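PDB 6SCE: uncharacterized protein from Thermus thermophilus HB8, which is a CRISPR defence nuclease of Type III systems that binds cyclic oligoadenylate and, once activated by it, cuts DNA. Local coordinates for residues Val298-Tyr309 / Met325-Phe336. Sequence-based numbering, arbitrary orientation.
Sequences VSEQAVPLYAAY and MESRLRWAEAFF. With nucleotides of chain B.
Arg328 reaches across from its helix and closes both terminal nitrogens on a single backbone oxygen of the loop that cradles the cyclic oligoadenylate: NH1 lies 2.8 Å from Glu300 O and NH2 2.9 Å from the same atom. This is a CARF-type Rossmann-like domain, with the ligand loop running from strand 293-297 to helix 303-312; the axes of segments 303-309 and 326-336 run 22° apart. Both bonds are bent and arrive from one face of the carbonyl plane, NH2 well above it. CG of Arg328 stands anti to the carbonyl carbon, and bends at chi2 and chi3 (both near -60°) bring the guanidinium edge up to Glu300 O. Ser299 O sits over one guanidinium face, toward its rim, at an angle too poor for a hydrogen bond. The Glu300 carboxylate stands almost perpendicular to it, making a long salt bridge from OE1 to NH1 that a water spans more closely. On the loop's other side, Gln301 N and the Ser299 hydroxyl donate to OP2 of A4 of chain B, and Glu300 N to O2' of A3 of chain B, so Arg328 probably helps set the backbone that holds the ligand. Selenomethionine Met325, the N-cap residue, lays its CE 3.6 Å from C4 of A3 of chain B. Val298 packs CG1 on Arg328 CB, and Leu305 meets Ala332 and the edge of Phe336. Strands 316-321 and 342-347 meet Leu329 and Phe336, while helix 425-432 packs on Phe335. In an aromatic cluster farther along, Phe335 drives its edge into the face of Tyr309 (planes at 83°) and its CZ lies 3.8 Å from CE1 of Tyr306.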
ATOM      1  N   VAL A 298       7.105 -10.307   2.755  1.00 25.57           N
ATOM      2  CA  VAL A 298       5.714  -9.957   2.958  1.00 26.23           C
ATOM      3  C   VAL A 298       5.681  -8.533   3.478  1.00 25.69           C
ATOM      4  O   VAL A 298       6.396  -8.170   4.416  1.00 25.99           O
ATOM      5  CB  VAL A 298       4.983 -10.926   3.910  1.00 26.63           C
ATOM      6  CG1 VAL A 298       3.551 -10.456   4.151  1.00 27.50           C
ATOM      7  CG2 VAL A 298       4.960 -12.321   3.313  1.00 27.07           C
ATOM      8  N   SER A 299       4.858  -7.712   2.848  1.00 24.86           N
ATOM      9  CA  SER A 299       4.703  -6.329   3.255  1.00 24.06           C
ATOM     10  C   SER A 299       3.316  -5.794   2.875  1.00 24.30           C
ATOM     11  O   SER A 299       2.377  -6.578   2.750  1.00 24.44           O
ATOM     12  CB  SER A 299       5.868  -5.490   2.755  1.00 24.14           C
ATOM     13  OG  SER A 299       5.965  -5.473   1.339  1.00 24.41           O
ATOM     14  N   GLU A 300       3.148  -4.483   2.753  1.00 24.98           N
ATOM     15  CA  GLU A 300       1.824  -3.898   2.727  1.00 26.87           C
ATOM     16  C   GLU A 300       1.023  -4.295   1.478  1.00 26.87           C
ATOM     17  O   GLU A 300      -0.170  -4.549   1.554  1.00 27.11           O
ATOM     18  CB  GLU A 300       1.908  -2.371   2.876  1.00 29.97           C
ATOM     19  CG  GLU A 300       0.577  -1.641   2.718  1.00 35.52           C
ATOM     20  CD  GLU A 300      -0.460  -2.002   3.780  1.00 45.04           C
ATOM     21  OE1 GLU A 300      -0.039  -2.340   4.910  1.00 46.40           O
ATOM     22  OE2 GLU A 300      -1.699  -1.926   3.491  1.00 48.86           O
ATOM     23  N   GLN A 301       1.670  -4.384   0.328  1.00 25.60           N
ATOM     24  CA  GLN A 301       0.914  -4.696  -0.905  1.00 24.47           C
ATOM     25  C   GLN A 301       0.799  -6.177  -1.139  1.00 25.81           C
ATOM     26  O   GLN A 301       1.793  -6.865  -1.283  1.00 24.41           O
ATOM     27  CB  GLN A 301       1.544  -4.026  -2.106  1.00 23.76           C
ATOM     28  CG  GLN A 301       1.634  -2.541  -1.991  1.00 24.11           C
ATOM     29  CD  GLN A 301       0.304  -1.885  -1.697  1.00 26.70           C
ATOM     30  OE1 GLN A 301      -0.705  -2.179  -2.355  1.00 28.71           O
ATOM     31  NE2 GLN A 301       0.294  -0.949  -0.750  1.00 26.53           N
ATOM     32  N   ALA A 302      -0.430  -6.676  -1.200  1.00 24.96           N
ATOM     33  CA  ALA A 302      -0.645  -8.093  -1.479  1.00 26.29           C
ATOM     34  C   ALA A 302      -0.566  -8.441  -2.966  1.00 25.69           C
ATOM     35  O   ALA A 302      -0.231  -9.546  -3.301  1.00 23.90           O
ATOM     36  CB  ALA A 302      -2.002  -8.520  -0.947  1.00 29.44           C
ATOM     37  N   VAL A 303      -0.871  -7.495  -3.855  1.00 24.73           N
ATOM     38  CA  VAL A 303      -0.977  -7.834  -5.285  1.00 25.92           C
ATOM     39  C   VAL A 303       0.311  -8.441  -5.888  1.00 24.22           C
ATOM     40  O   VAL A 303       0.230  -9.415  -6.606  1.00 24.06           O
ATOM     41  CB  VAL A 303      -1.498  -6.642  -6.116  1.00 25.40           C
ATOM     42  CG1 VAL A 303      -1.336  -6.878  -7.604  1.00 26.51           C
ATOM     43  CG2 VAL A 303      -2.972  -6.380  -5.793  1.00 28.51           C
ATOM     44  N   PRO A 304       1.506  -7.883  -5.583  1.00 23.47           N
ATOM     45  CA  PRO A 304       2.708  -8.470  -6.154  1.00 24.50           C
ATOM     46  C   PRO A 304       2.936  -9.908  -5.750  1.00 24.86           C
ATOM     47  O   PRO A 304       3.392 -10.736  -6.550  1.00 25.81           O
ATOM     48  CB  PRO A 304       3.827  -7.561  -5.628  1.00 24.22           C
ATOM     49  CG  PRO A 304       3.158  -6.227  -5.431  1.00 25.07           C
ATOM     50  CD  PRO A 304       1.772  -6.585  -4.943  1.00 24.30           C
ATOM     51  N   LEU A 305       2.631 -10.225  -4.501  1.00 25.51           N
ATOM     52  CA  LEU A 305       2.742 -11.587  -4.036  1.00 25.03           C
ATOM     53  C   LEU A 305       1.755 -12.499  -4.744  1.00 25.13           C
ATOM     54  O   LEU A 305       2.070 -13.634  -5.094  1.00 25.96           O
ATOM     55  CB  LEU A 305       2.483 -11.643  -2.537  1.00 26.44           C
ATOM     56  CG  LEU A 305       2.746 -12.987  -1.841  1.00 26.42           C
ATOM     57  CD1 LEU A 305       4.057 -13.651  -2.178  1.00 28.43           C
ATOM     58  CD2 LEU A 305       2.676 -12.726  -0.343  1.00 28.90           C
ATOM     59  N   TYR A 306       0.556 -11.996  -4.953  1.00 26.90           N
ATOM     60  CA  TYR A 306      -0.460 -12.754  -5.669  1.00 27.06           C
ATOM     61  C   TYR A 306      -0.044 -12.978  -7.144  1.00 26.42           C
ATOM     62  O   TYR A 306      -0.204 -14.063  -7.673  1.00 26.13           O
ATOM     63  CB  TYR A 306      -1.778 -12.039  -5.596  1.00 26.56           C
ATOM     64  CG  TYR A 306      -2.931 -12.849  -6.123  1.00 28.06           C
ATOM     65  CD1 TYR A 306      -3.188 -14.109  -5.623  1.00 30.26           C
ATOM     66  CD2 TYR A 306      -3.773 -12.351  -7.086  1.00 30.63           C
ATOM     67  CE1 TYR A 306      -4.244 -14.871  -6.077  1.00 32.01           C
ATOM     68  CE2 TYR A 306      -4.848 -13.102  -7.551  1.00 30.23           C
ATOM     69  CZ  TYR A 306      -5.073 -14.360  -7.044  1.00 31.86           C
ATOM     70  OH  TYR A 306      -6.125 -15.129  -7.486  1.00 32.89           O
ATOM     71  N   ALA A 307       0.483 -11.937  -7.786  1.00 27.23           N
ATOM     72  CA  ALA A 307       0.989 -12.074  -9.140  1.00 26.84           C
ATOM     73  C   ALA A 307       2.067 -13.116  -9.195  1.00 26.77           C
ATOM     74  O   ALA A 307       2.099 -13.938 -10.110  1.00 28.63           O
ATOM     75  CB  ALA A 307       1.509 -10.742  -9.664  1.00 28.09           C
ATOM     76  N   ALA A 308       2.961 -13.093  -8.216  1.00 26.02           N
ATOM     77  CA  ALA A 308       4.047 -14.068  -8.162  1.00 27.02           C
ATOM     78  C   ALA A 308       3.523 -15.500  -8.041  1.00 27.93           C
ATOM     79  O   ALA A 308       4.081 -16.428  -8.638  1.00 28.62           O
ATOM     80  CB  ALA A 308       4.992 -13.747  -7.024  1.00 28.02           C
ATOM     81  N   TYR A 309       2.490 -15.674  -7.231  1.00 27.32           N
ATOM     82  CA  TYR A 309       1.812 -16.966  -7.113  1.00 27.66           C
ATOM     83  C   TYR A 309       1.220 -17.404  -8.479  1.00 27.51           C
ATOM     84  O   TYR A 309       1.402 -18.542  -8.888  1.00 29.43           O
ATOM     85  CB  TYR A 309       0.720 -16.875  -6.053  1.00 28.65           C
ATOM     86  CG  TYR A 309      -0.263 -18.003  -6.140  1.00 30.56           C
ATOM     87  CD1 TYR A 309       0.109 -19.277  -5.767  1.00 34.09           C
ATOM     88  CD2 TYR A 309      -1.534 -17.806  -6.664  1.00 36.50           C
ATOM     89  CE1 TYR A 309      -0.776 -20.333  -5.883  1.00 35.98           C
ATOM     90  CE2 TYR A 309      -2.435 -18.851  -6.769  1.00 37.66           C
ATOM     91  CZ  TYR A 309      -2.035 -20.115  -6.382  1.00 38.23           C
ATOM     92  OH  TYR A 309      -2.894 -21.174  -6.484  1.00 40.40           O
HETATM   93  N   MSE A 325       4.966  -7.191  10.863  1.00 32.01           N
HETATM   94  CA  MSE A 325       4.105  -7.644   9.763  1.00 32.80           C
HETATM   95  C   MSE A 325       3.609  -9.046  10.070  1.00 30.56           C
HETATM   96  O   MSE A 325       3.237  -9.799   9.150  1.00 30.31           O
HETATM   97  CB  MSE A 325       4.901  -7.633   8.443  1.00 32.26           C
HETATM   98  CG  MSE A 325       5.347  -6.275   7.917  1.00 37.91           C
HETATM   99 SE   MSE A 325       3.776  -5.376   7.119  1.00 39.68          SE
HETATM  100  CE  MSE A 325       4.772  -3.748   6.644  1.00 43.71           C
ATOM    101  N   GLU A 326       3.567  -9.447  11.355  1.00 31.80           N
ATOM    102  CA  GLU A 326       3.142 -10.808  11.677  0.50 33.00           C
ATOM    103  C   GLU A 326       1.753 -11.139  11.117  1.00 31.26           C
ATOM    104  O   GLU A 326       1.570 -12.196  10.566  1.00 32.57           O
ATOM    105  CB  GLU A 326       3.183 -11.068  13.190  0.50 35.79           C
ATOM    106  CG  GLU A 326       2.682 -12.452  13.572  0.50 38.42           C
ATOM    107  CD  GLU A 326       1.177 -12.487  13.779  0.50 40.51           C
ATOM    108  OE1 GLU A 326       0.586 -11.427  14.080  0.50 40.48           O
ATOM    109  OE2 GLU A 326       0.587 -13.578  13.646  0.50 46.50           O
ATOM    110  N   SER A 327       0.782 -10.240  11.253  1.00 32.09           N
ATOM    111  CA  SER A 327      -0.574 -10.509  10.746  1.00 35.69           C
ATOM    112  C   SER A 327      -0.557 -10.814   9.248  1.00 33.00           C
ATOM    113  O   SER A 327      -1.133 -11.795   8.789  1.00 31.26           O
ATOM    114  CB  SER A 327      -1.507  -9.318  10.972  1.00 39.34           C
ATOM    115  OG  SER A 327      -1.661  -9.072  12.351  1.00 50.99           O
ATOM    116  N   ARG A 328       0.123  -9.971   8.492  1.00 30.37           N
ATOM    117  CA  ARG A 328       0.188 -10.201   7.040  1.00 30.79           C
ATOM    118  C   ARG A 328       0.874 -11.515   6.693  1.00 30.29           C
ATOM    119  O   ARG A 328       0.481 -12.198   5.738  1.00 29.85           O
ATOM    120  CB  ARG A 328       0.839  -9.018   6.333  1.00 31.82           C
ATOM    121  CG  ARG A 328       0.064  -7.706   6.518  1.00 36.01           C
ATOM    122  CD  ARG A 328      -1.285  -7.791   5.837  1.00 37.77           C
ATOM    123  NE  ARG A 328      -1.108  -7.993   4.401  1.00 37.98           N
ATOM    124  CZ  ARG A 328      -0.986  -7.008   3.509  1.00 36.94           C
ATOM    125  NH1 ARG A 328      -1.062  -5.735   3.893  1.00 34.57           N
ATOM    126  NH2 ARG A 328      -0.775  -7.309   2.226  1.00 38.57           N
ATOM    127  N   LEU A 329       1.908 -11.877   7.449  1.00 29.57           N
ATOM    128  CA  LEU A 329       2.578 -13.135   7.232  1.00 29.96           C
ATOM    129  C   LEU A 329       1.607 -14.279   7.513  1.00 32.42           C
ATOM    130  O   LEU A 329       1.537 -15.250   6.743  1.00 33.09           O
ATOM    131  CB  LEU A 329       3.819 -13.259   8.106  1.00 30.73           C
ATOM    132  CG  LEU A 329       4.626 -14.546   8.014  1.00 31.76           C
ATOM    133  CD1 LEU A 329       5.177 -14.723   6.626  1.00 31.16           C
ATOM    134  CD2 LEU A 329       5.765 -14.529   9.027  1.00 33.38           C
ATOM    135  N   ARG A 330       0.866 -14.168   8.612  1.00 33.48           N
ATOM    136  CA  ARG A 330      -0.115 -15.214   8.980  1.00 35.98           C
ATOM    137  C   ARG A 330      -1.134 -15.441   7.845  1.00 32.68           C
ATOM    138  O   ARG A 330      -1.436 -16.578   7.457  1.00 31.53           O
ATOM    139  CB  ARG A 330      -0.837 -14.805  10.270  1.00 39.46           C
ATOM    140  CG  ARG A 330      -1.909 -15.767  10.762  1.00 48.98           C
ATOM    141  CD  ARG A 330      -2.599 -15.193  12.003  1.00 53.53           C
ATOM    142  NE  ARG A 330      -3.599 -16.113  12.558  1.00 61.06           N
ATOM    143  CZ  ARG A 330      -4.419 -15.823  13.575  1.00 63.89           C
ATOM    144  NH1 ARG A 330      -4.383 -14.635  14.163  1.00 67.41           N
ATOM    145  NH2 ARG A 330      -5.296 -16.724  13.999  1.00 67.68           N
ATOM    146  N   TRP A 331      -1.652 -14.364   7.275  1.00 34.09           N
ATOM    147  CA  TRP A 331      -2.662 -14.459   6.207  0.50 35.35           C
ATOM    148  C   TRP A 331      -2.072 -15.003   4.919  1.00 33.89           C
ATOM    149  O   TRP A 331      -2.725 -15.735   4.192  1.00 33.54           O
ATOM    150  CB  TRP A 331      -3.319 -13.102   5.947  0.50 37.08           C
ATOM    151  CG  TRP A 331      -3.961 -12.584   7.187  0.50 40.36           C
ATOM    152  CD1 TRP A 331      -4.597 -13.325   8.134  0.50 39.97           C
ATOM    153  CD2 TRP A 331      -3.999 -11.232   7.643  0.50 42.24           C
ATOM    154  NE1 TRP A 331      -5.035 -12.520   9.145  0.50 43.80           N
ATOM    155  CE2 TRP A 331      -4.687 -11.227   8.865  0.50 42.56           C
ATOM    156  CE3 TRP A 331      -3.529 -10.025   7.132  0.50 43.61           C
ATOM    157  CZ2 TRP A 331      -4.919 -10.066   9.581  0.50 44.79           C
ATOM    158  CZ3 TRP A 331      -3.763  -8.863   7.857  0.50 42.61           C
ATOM    159  CH2 TRP A 331      -4.444  -8.895   9.056  0.50 44.23           C
ATOM    160  N   ALA A 332      -0.822 -14.632   4.640  1.00 31.88           N
ATOM    161  CA  ALA A 332      -0.139 -15.156   3.449  1.00 31.40           C
ATOM    162  C   ALA A 332       0.079 -16.660   3.597  1.00 31.39           C
ATOM    163  O   ALA A 332      -0.157 -17.432   2.661  1.00 29.19           O
ATOM    164  CB  ALA A 332       1.191 -14.460   3.223  1.00 31.78           C
ATOM    165  N   GLU A 333       0.558 -17.065   4.769  1.00 31.24           N
ATOM    166  CA  GLU A 333       0.738 -18.492   5.054  1.00 33.41           C
ATOM    167  C   GLU A 333      -0.581 -19.256   4.866  1.00 31.51           C
ATOM    168  O   GLU A 333      -0.600 -20.305   4.231  1.00 33.78           O
ATOM    169  CB  GLU A 333       1.300 -18.683   6.466  1.00 35.01           C
ATOM    170  CG  GLU A 333       1.579 -20.117   6.821  1.00 41.30           C
ATOM    171  CD  GLU A 333       2.071 -20.290   8.259  1.00 46.08           C
ATOM    172  OE1 GLU A 333       1.611 -19.552   9.142  1.00 45.28           O
ATOM    173  OE2 GLU A 333       2.888 -21.200   8.486  1.00 52.99           O
ATOM    174  N   ALA A 334      -1.682 -18.714   5.385  1.00 33.93           N
ATOM    175  CA  ALA A 334      -2.977 -19.395   5.302  1.00 34.10           C
ATOM    176  C   ALA A 334      -3.413 -19.493   3.835  1.00 35.82           C
ATOM    177  O   ALA A 334      -3.924 -20.523   3.379  1.00 34.17           O
ATOM    178  CB  ALA A 334      -4.008 -18.656   6.115  1.00 34.56           C
ATOM    179  N   PHE A 335      -3.178 -18.419   3.082  1.00 32.11           N
ATOM    180  CA  PHE A 335      -3.514 -18.413   1.682  1.00 34.29           C
ATOM    181  C   PHE A 335      -2.789 -19.493   0.905  1.00 33.97           C
ATOM    182  O   PHE A 335      -3.420 -20.258   0.133  1.00 36.06           O
ATOM    183  CB  PHE A 335      -3.239 -17.060   1.038  1.00 34.04           C
ATOM    184  CG  PHE A 335      -3.349 -17.103  -0.450  1.00 34.20           C
ATOM    185  CD1 PHE A 335      -4.597 -17.154  -1.049  1.00 35.14           C
ATOM    186  CD2 PHE A 335      -2.212 -17.171  -1.243  1.00 34.34           C
ATOM    187  CE1 PHE A 335      -4.710 -17.229  -2.429  1.00 36.15           C
ATOM    188  CE2 PHE A 335      -2.328 -17.253  -2.622  1.00 37.48           C
ATOM    189  CZ  PHE A 335      -3.582 -17.273  -3.211  1.00 37.50           C
ATOM    190  N   PHE A 336      -1.472 -19.575   1.097  1.00 34.33           N
ATOM    191  CA  PHE A 336      -0.673 -20.538   0.368  1.00 33.71           C
ATOM    192  C   PHE A 336      -0.979 -21.968   0.822  1.00 34.58           C
ATOM    193  O   PHE A 336      -1.122 -22.851  -0.008  1.00 34.66           O
ATOM    194  CB  PHE A 336       0.818 -20.215   0.453  1.00 34.91           C
ATOM    195  CG  PHE A 336       1.248 -19.080  -0.461  1.00 33.08           C
ATOM    196  CD1 PHE A 336       1.377 -19.280  -1.823  1.00 37.41           C
ATOM    197  CD2 PHE A 336       1.533 -17.835   0.051  1.00 33.25           C
ATOM    198  CE1 PHE A 336       1.787 -18.258  -2.657  1.00 37.49           C
ATOM    199  CE2 PHE A 336       1.926 -16.806  -0.774  1.00 32.53           C
ATOM    200  CZ  PHE A 336       2.039 -17.013  -2.132  1.00 34.28           C
TER
ATOM    201  P     A B   4       5.334  -2.447  -0.515  1.00 24.10           P
ATOM    202  OP1   A B   4       4.596  -1.153  -0.529  1.00 24.37           O
ATOM    203  OP2   A B   4       4.585  -3.718  -0.212  1.00 24.98           O
ATOM    204  O5'   A B   4       6.107  -2.591  -1.906  1.00 24.33           O
ATOM    205  C5'   A B   4       5.341  -2.959  -3.063  1.00 23.82           C
ATOM    206  C4'   A B   4       6.039  -2.410  -4.283  1.00 22.03           C
ATOM    207  O4'   A B   4       5.488  -3.031  -5.480  1.00 24.07           O
ATOM    208  C3'   A B   4       5.854  -0.908  -4.455  1.00 22.84           C
ATOM    209  O3'   A B   4       6.962  -0.233  -5.045  1.00 22.79           O
ATOM    210  C2'   A B   4       4.674  -0.867  -5.431  1.00 24.16           C
ATOM    211  O2'   A B   4       4.554   0.373  -6.090  1.00 24.40           O
ATOM    212  C1'   A B   4       5.067  -2.008  -6.351  1.00 23.12           C
ATOM    213  N9    A B   4       4.002  -2.495  -7.217  1.00 25.46           N
ATOM    214  C8    A B   4       4.120  -2.657  -8.574  1.00 24.03           C
ATOM    215  N7    A B   4       3.008  -3.054  -9.137  1.00 23.12           N
ATOM    216  C5    A B   4       2.087  -3.124  -8.096  1.00 24.55           C
ATOM    217  C6    A B   4       0.721  -3.476  -8.050  1.00 26.67           C
ATOM    218  N6    A B   4      -0.010  -3.807  -9.119  1.00 26.05           N
ATOM    219  N1    A B   4       0.105  -3.417  -6.841  1.00 26.50           N
ATOM    220  C2    A B   4       0.826  -3.053  -5.772  1.00 27.21           C
ATOM    221  N3    A B   4       2.119  -2.723  -5.691  1.00 25.22           N
ATOM    222  C4    A B   4       2.700  -2.781  -6.898  1.00 24.54           C
ATOM    223  P     A B   3      11.486   1.246   0.529  1.00 26.45           P
ATOM    224  OP1   A B   3      12.879   0.871   1.004  1.00 23.87           O
ATOM    225  OP2   A B   3      11.413   1.507  -0.951  1.00 27.62           O
ATOM    226  O5'   A B   3      10.473   0.100   0.947  1.00 25.07           O
ATOM    227  C5'   A B   3       9.047   0.256   0.917  1.00 27.44           C
ATOM    228  C4'   A B   3       8.450  -1.088   1.262  1.00 26.31           C
ATOM    229  O4'   A B   3       8.806  -1.445   2.632  1.00 25.77           O
ATOM    230  C3'   A B   3       6.931  -1.179   1.178  1.00 23.64           C
ATOM    231  O3'   A B   3       6.634  -2.335   0.420  1.00 24.07           O
ATOM    232  C2'   A B   3       6.509  -1.316   2.649  1.00 25.10           C
ATOM    233  O2'   A B   3       5.296  -2.012   2.835  1.00 24.69           O
ATOM    234  C1'   A B   3       7.699  -2.078   3.219  1.00 24.92           C
ATOM    235  N9    A B   3       7.840  -1.957   4.652  1.00 28.50           N
ATOM    236  C8    A B   3       7.819  -0.790   5.379  1.00 29.33           C
ATOM    237  N7    A B   3       8.013  -1.001   6.665  1.00 29.41           N
ATOM    238  C5    A B   3       8.208  -2.368   6.770  1.00 28.52           C
ATOM    239  C6    A B   3       8.477  -3.198   7.875  1.00 29.27           C
ATOM    240  N6    A B   3       8.637  -2.729   9.110  1.00 31.99           N
ATOM    241  N1    A B   3       8.640  -4.518   7.626  1.00 27.40           N
ATOM    242  C2    A B   3       8.516  -4.965   6.370  1.00 29.23           C
ATOM    243  N3    A B   3       8.256  -4.279   5.249  1.00 28.27           N
ATOM    244  C4    A B   3       8.113  -2.970   5.531  1.00 28.12           C
TER
HETATM  245  O   HOH W   1      -1.368  -4.476   6.353  1.00 40.56           O